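Local coordinates for protein chlorella virus DNA ligase-adenylate (Chlorella virus, PDB 1FVI) that probably seals nicks in duplex DNA at the expense of ATP, passing through a covalent enzyme-adenylate intermediate, at residues E15-P20 with T145-Y150; I67-A72 with T78-T83. The protein carries 1 engineered substitution. All blocks are in the same frame, centred on the assembly; numbering follows the deposited sequence.

In the fold
Both contacts lie in the adenylylating part of the ligase, on opposite sides of the chain's centre with their centres about 31 Å apart, and share no helix or strand. Contact 1 (15-20 with 145-150) is buried and joins two elements distant in sequence, an N-terminal loop and helix 144-156, beside the sheet containing strands 21-25 and 162-165. Contact 2 (67-72 with 78-83) is local and partly buried, packing helix 74-82 against the end of strand 63-68 in the other sheet of this region. Each is made by apolar side chains; around contact 2, however, polar bonds tie the strand end, the turn and the helix to one another and to their surroundings.

Contact 1: residues E15-P20 with T145-Y150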
loop_
_atom_site.group_PDB
_atom_site.type_symbol
_atom_site.label_atom_id
_atom_site.label_comp_id
_atom_site.label_asym_id
_atom_site.label_seq_id
_atom_site.Cartn_x
_atom_site.Cartn_y
_atom_site.Cartn_z
ATOM N N GLU A 15 16.269 0.782 13.850
ATOM C CA GLU A 15 16.552 1.525 15.064
ATOM C C GLU A 15 16.839 3.007 14.769
ATOM O O GLU A 15 16.919 3.820 15.693
ATOM C CB GLU A 15 17.674 0.867 15.856
ATOM C CG GLU A 15 17.371 -0.583 16.216
ATOM C CD GLU A 15 18.128 -1.082 17.447
ATOM O OE1 GLU A 15 18.923 -0.311 18.041
ATOM O OE2 GLU A 15 17.910 -2.254 17.832
ATOM N N ASP A 16 16.913 3.354 13.480
ATOM C CA ASP A 16 17.153 4.737 13.056
ATOM C C ASP A 16 15.895 5.602 13.098
ATOM O O ASP A 16 15.991 6.831 13.110
ATOM C CB ASP A 16 17.704 4.792 11.621
ATOM C CG ASP A 16 19.217 4.565 11.543
ATOM O OD1 ASP A 16 19.944 4.881 12.510
ATOM O OD2 ASP A 16 19.685 4.094 10.486
ATOM N N VAL A 17 14.724 4.962 13.135
ATOM C CA VAL A 17 13.439 5.670 13.120
ATOM C C VAL A 17 13.191 6.532 14.339
ATOM O O VAL A 17 13.324 6.067 15.459
ATOM C CB VAL A 17 12.255 4.689 12.953
ATOM C CG1 VAL A 17 10.928 5.421 13.015
ATOM C CG2 VAL A 17 12.348 3.977 11.620
ATOM N N GLN A 18 12.895 7.810 14.111
ATOM C CA GLN A 18 12.580 8.739 15.194
ATOM C C GLN A 18 11.138 8.361 15.490
ATOM O O GLN A 18 10.229 8.627 14.693
ATOM C CB GLN A 18 12.744 10.164 14.694
ATOM C CG GLN A 18 14.186 10.461 14.272
ATOM C CD GLN A 18 15.190 10.247 15.411
ATOM O OE1 GLN A 18 16.255 9.661 15.212
ATOM N NE2 GLN A 18 14.847 10.717 16.611
ATOM N N PHE A 19 10.923 7.800 16.676
ATOM C CA PHE A 19 9.628 7.233 16.973
ATOM C C PHE A 19 8.262 7.796 16.900
ATOM O O PHE A 19 7.375 7.094 16.401
ATOM C CB PHE A 19 9.698 6.088 17.933
ATOM C CG PHE A 19 9.750 4.830 17.211
ATOM C CD1 PHE A 19 10.911 4.080 17.181
ATOM C CD2 PHE A 19 8.688 4.499 16.357
ATOM C CE1 PHE A 19 11.025 3.025 16.295
ATOM C CE2 PHE A 19 8.787 3.463 15.481
ATOM C CZ PHE A 19 9.959 2.720 15.441
ATOM N N PRO A 20 7.989 8.917 17.554
ATOM C CA PRO A 20 6.594 9.266 17.285
ATOM C C PRO A 20 6.637 9.598 15.769
ATOM O O PRO A 20 7.212 10.613 15.379
ATOM C CB PRO A 20 6.393 10.500 18.156
ATOM C CG PRO A 20 7.259 10.179 19.349
ATOM C CD PRO A 20 8.523 9.627 18.726
ATOM N N THR A 145 8.164 -2.405 17.749
ATOM C CA THR A 145 7.200 -3.496 17.706
ATOM C C THR A 145 5.997 -3.058 16.888
ATOM O O THR A 145 5.506 -3.807 16.042
ATOM C CB THR A 145 6.729 -3.843 19.114
ATOM O OG1 THR A 145 7.870 -3.925 19.974
ATOM C CG2 THR A 145 5.974 -5.170 19.126
ATOM N N GLU A 146 5.542 -1.833 17.134
ATOM C CA GLU A 146 4.418 -1.279 16.395
ATOM C C GLU A 146 4.726 -1.109 14.906
ATOM O O GLU A 146 3.856 -1.351 14.058
ATOM C CB GLU A 146 3.960 0.035 17.015
ATOM C CG GLU A 146 3.064 -0.163 18.245
ATOM C CD GLU A 146 2.467 1.134 18.774
ATOM O OE1 GLU A 146 2.571 2.173 18.101
ATOM O OE2 GLU A 146 1.896 1.120 19.879
ATOM N N LEU A 147 5.965 -0.725 14.591
ATOM C CA LEU A 147 6.405 -0.553 13.201
ATOM C C LEU A 147 6.365 -1.890 12.441
ATOM O O LEU A 147 5.813 -1.979 11.345
ATOM C CB LEU A 147 7.831 0.023 13.147
ATOM C CG LEU A 147 8.083 1.272 12.286
ATOM C CD1 LEU A 147 9.555 1.365 11.915
ATOM C CD2 LEU A 147 7.241 1.250 11.041
ATOM N N LEU A 148 6.980 -2.921 13.016
ATOM C CA LEU A 148 6.979 -4.253 12.407
ATOM C C LEU A 148 5.561 -4.850 12.268
ATOM O O LEU A 148 5.234 -5.444 11.237
ATOM C CB LEU A 148 7.872 -5.177 13.225
ATOM C CG LEU A 148 9.320 -4.721 13.095
ATOM C CD1 LEU A 148 10.168 -5.396 14.128
ATOM C CD2 LEU A 148 9.813 -4.996 11.688
ATOM N N GLN A 149 4.729 -4.697 13.301
ATOM C CA GLN A 149 3.360 -5.202 13.245
ATOM C C GLN A 149 2.657 -4.499 12.095
ATOM O O GLN A 149 1.862 -5.109 11.374
ATOM C CB GLN A 149 2.614 -4.940 14.553
ATOM C CG GLN A 149 3.251 -5.606 15.772
ATOM C CD GLN A 149 2.489 -5.355 17.072
ATOM O OE1 GLN A 149 1.810 -6.245 17.579
ATOM N NE2 GLN A 149 2.620 -4.153 17.626
ATOM N N TYR A 150 2.995 -3.221 11.903
ATOM C CA TYR A 150 2.412 -2.430 10.829
ATOM C C TYR A 150 2.808 -2.953 9.435
ATOM O O TYR A 150 1.960 -3.022 8.526
ATOM C CB TYR A 150 2.786 -0.950 10.994
ATOM C CG TYR A 150 2.094 -0.078 9.986
ATOM C CD1 TYR A 150 0.706 0.096 10.033
ATOM C CD2 TYR A 150 2.805 0.523 8.943
ATOM C CE1 TYR A 150 0.045 0.831 9.069
ATOM C CE2 TYR A 150 2.143 1.269 7.965
ATOM C CZ TYR A 150 0.764 1.408 8.037
ATOM O OH TYR A 150 0.069 2.057 7.059
#
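The helical turn that presents Leu147 to Val17 and Phe19 is held by the backbone bond from Tyr150 N to Glu146 O, at 3.0 Å, while Glu146 OE1 takes a further bond from Asn142 N. From this turn Leu147 reaches the loop chiefly with its CD1 branch, which lies 3.8 Å from Val17 CG2, the two side chains meeting tip to tip. The same methyl is 3.8 Å from Phe19 CZ, while Leu147 CG sits in the plane of the phenyl ring at its edge, 3.9 Å from Phe19 CE2. With chi1 at -128°, far from a staggered value, Leu147 brings CD1 against both partners at once. Val17 uses both its branches: CG2 goes to the leucine, and CG1 lies 3.7 Å above one face of the Phe19 ring, toward its rim. Ile141 of strand 139-141 touches both Phe19 and Leu147, and Val162 and Ile164 of strand 162-165 continue the apolar cluster. Loop and helix thus meet beside the sheet of the nucleotide-binding domain, the Leu147 side chain about 12 Å from the bound AMP and outside its pocket. With only carbon atoms meeting, shape and burial rather than directional bonds join loop 15-20 to helix 144-156.

Contact 2: residues I67-A72 with T78-T83; sequences ISIEGA and TSAVMT
Ile67 and Val81 meet through both branches of each side chain: Ile67 CG2 lies 3.7 Å from Val81 CG2, and Ile67 CD1 lies 3.9 Å from Val81 CG1. The valine thus sets one methyl against the short branch of the isoleucine and the other against the end of its long branch. Two residues further along, Ile69 makes a narrower touch, its CD1 resting 3.6 Å from Ala80 CB. An extended chain, with chi2 at 179°, carries that terminal methyl out to the helix, where the small alanine accepts it.

Around this first shell, Ile67 also touches Tyr94 and Ser32 of the flanking strands and Leu55 of helix 49-58, whereas Val81 packs on Ile30 and Met51. Polar groups position the backbones. Ile69 N is hydrogen-bonded to Thr77 OG1, so a helix side chain grips the chain where the strand gives out, and Asn48 ND2 bonds to Ala80 O on the helix. Within the segments, Ala72 N bonds to Ile69 O at 3.1 Å to close the turn that follows the strand, and Met82 N to Thr78 O spans 2.8 Å in the helix.

The order strand, turn, helix brings one side of helix 74-82 against the end of strand 63-68. That strand also carries Glu66 of the AMP pocket, and the side chain of Ile67 is about 8 Å from that of Ile27, another AMP-binding residue. The chemistry therefore divides the work: methyl groups fill the interface between strand end and helix, while the polar bond between Ile69 N and Thr77 OG1 ties the strand end to the helix beside it.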
loop_
_atom_site.group_PDB
_atom_site.type_symbol
_atom_site.label_atom_id
_atom_site.label_comp_id
_atom_site.label_asym_id
_atom_site.label_seq_id
_atom_site.Cartn_x
_atom_site.Cartn_y
_atom_site.Cartn_z
ATOM N N ILE A 67 -1.836 6.211 -8.369
ATOM C CA ILE A 67 -2.911 5.629 -9.163
ATOM C C ILE A 67 -2.614 4.127 -9.218
ATOM O O ILE A 67 -1.452 3.717 -9.300
ATOM C CB ILE A 67 -2.927 6.186 -10.623
ATOM C CG1 ILE A 67 -2.956 7.724 -10.611
ATOM C CG2 ILE A 67 -4.120 5.607 -11.416
ATOM C CD1 ILE A 67 -2.714 8.359 -11.982
ATOM N N SER A 68 -3.666 3.318 -9.151
ATOM C CA SER A 68 -3.525 1.880 -9.219
ATOM C C SER A 68 -4.854 1.214 -9.469
ATOM O O SER A 68 -5.885 1.708 -9.031
ATOM C CB SER A 68 -2.940 1.333 -7.918
ATOM O OG SER A 68 -3.765 1.681 -6.832
ATOM N N ILE A 69 -4.819 0.121 -10.228
ATOM C CA ILE A 69 -6.008 -0.684 -10.510
ATOM C C ILE A 69 -5.938 -1.784 -9.447
ATOM O O ILE A 69 -5.080 -2.673 -9.503
ATOM C CB ILE A 69 -5.955 -1.286 -11.924
ATOM C CG1 ILE A 69 -5.779 -0.170 -12.955
ATOM C CG2 ILE A 69 -7.227 -2.050 -12.200
ATOM C CD1 ILE A 69 -5.697 -0.644 -14.383
ATOM N N GLU A 70 -6.826 -1.680 -8.465
ATOM C CA GLU A 70 -6.890 -2.582 -7.315
ATOM C C GLU A 70 -6.331 -4.004 -7.340
ATOM O O GLU A 70 -5.294 -4.267 -6.723
ATOM C CB GLU A 70 -8.296 -2.585 -6.718
ATOM C CG GLU A 70 -8.763 -1.216 -6.216
ATOM C CD GLU A 70 -7.937 -0.652 -5.064
ATOM O OE1 GLU A 70 -6.690 -0.724 -5.103
ATOM O OE2 GLU A 70 -8.551 -0.104 -4.124
ATOM N N GLY A 71 -7.019 -4.929 -8.003
ATOM C CA GLY A 71 -6.534 -6.299 -8.016
ATOM C C GLY A 71 -5.758 -6.693 -9.250
ATOM O O GLY A 71 -5.652 -7.872 -9.549
ATOM N N ALA A 72 -5.221 -5.716 -9.970
ATOM C CA ALA A 72 -4.452 -5.987 -11.178
ATOM C C ALA A 72 -2.959 -5.963 -10.887
ATOM O O ALA A 72 -2.528 -5.571 -9.793
ATOM C CB ALA A 72 -4.787 -4.958 -12.251
ATOM N N THR A 78 0.380 0.101 -15.049
ATOM C CA THR A 78 1.318 0.922 -15.805
ATOM C C THR A 78 0.857 1.260 -17.219
ATOM O O THR A 78 0.973 2.400 -17.650
ATOM C CB THR A 78 2.696 0.251 -15.891
ATOM O OG1 THR A 78 3.218 0.056 -14.571
ATOM C CG2 THR A 78 3.653 1.113 -16.697
ATOM N N SER A 79 0.329 0.268 -17.929
ATOM C CA SER A 79 -0.130 0.462 -19.295
ATOM C C SER A 79 -1.454 1.201 -19.371
ATOM O O SER A 79 -1.722 1.893 -20.348
ATOM C CB SER A 79 -0.234 -0.877 -20.023
ATOM O OG SER A 79 -0.971 -1.809 -19.251
ATOM N N ALA A 80 -2.299 1.051 -18.360
ATOM C CA ALA A 80 -3.582 1.752 -18.361
ATOM C C ALA A 80 -3.368 3.256 -18.121
ATOM O O ALA A 80 -3.940 4.095 -18.812
ATOM C CB ALA A 80 -4.501 1.164 -17.295
ATOM N N VAL A 81 -2.507 3.576 -17.160
ATOM C CA VAL A 81 -2.190 4.959 -16.797
ATOM C C VAL A 81 -1.258 5.635 -17.804
ATOM O O VAL A 81 -1.479 6.777 -18.222
ATOM C CB VAL A 81 -1.457 5.032 -15.417
ATOM C CG1 VAL A 81 -1.188 6.485 -15.034
ATOM C CG2 VAL A 81 -2.261 4.333 -14.332
ATOM N N MET A 82 -0.221 4.907 -18.190
ATOM C CA MET A 82 0.793 5.442 -19.075
ATOM C C MET A 82 0.563 5.360 -20.568
ATOM O O MET A 82 1.379 5.858 -21.344
ATOM C CB MET A 82 2.167 4.874 -18.688
ATOM C CG MET A 82 2.539 5.135 -17.216
ATOM S SD MET A 82 2.266 6.881 -16.755
ATOM C CE MET A 82 3.783 7.666 -17.466
ATOM N N THR A 83 -0.526 4.734 -20.985
ATOM C CA THR A 83 -0.813 4.668 -22.413
ATOM C C THR A 83 -1.844 5.749 -22.704
ATOM O O THR A 83 -2.811 5.909 -21.955
ATOM C CB THR A 83 -1.328 3.279 -22.851
ATOM O OG1 THR A 83 -0.325 2.295 -22.566
ATOM C CG2 THR A 83 -1.626 3.259 -24.357
#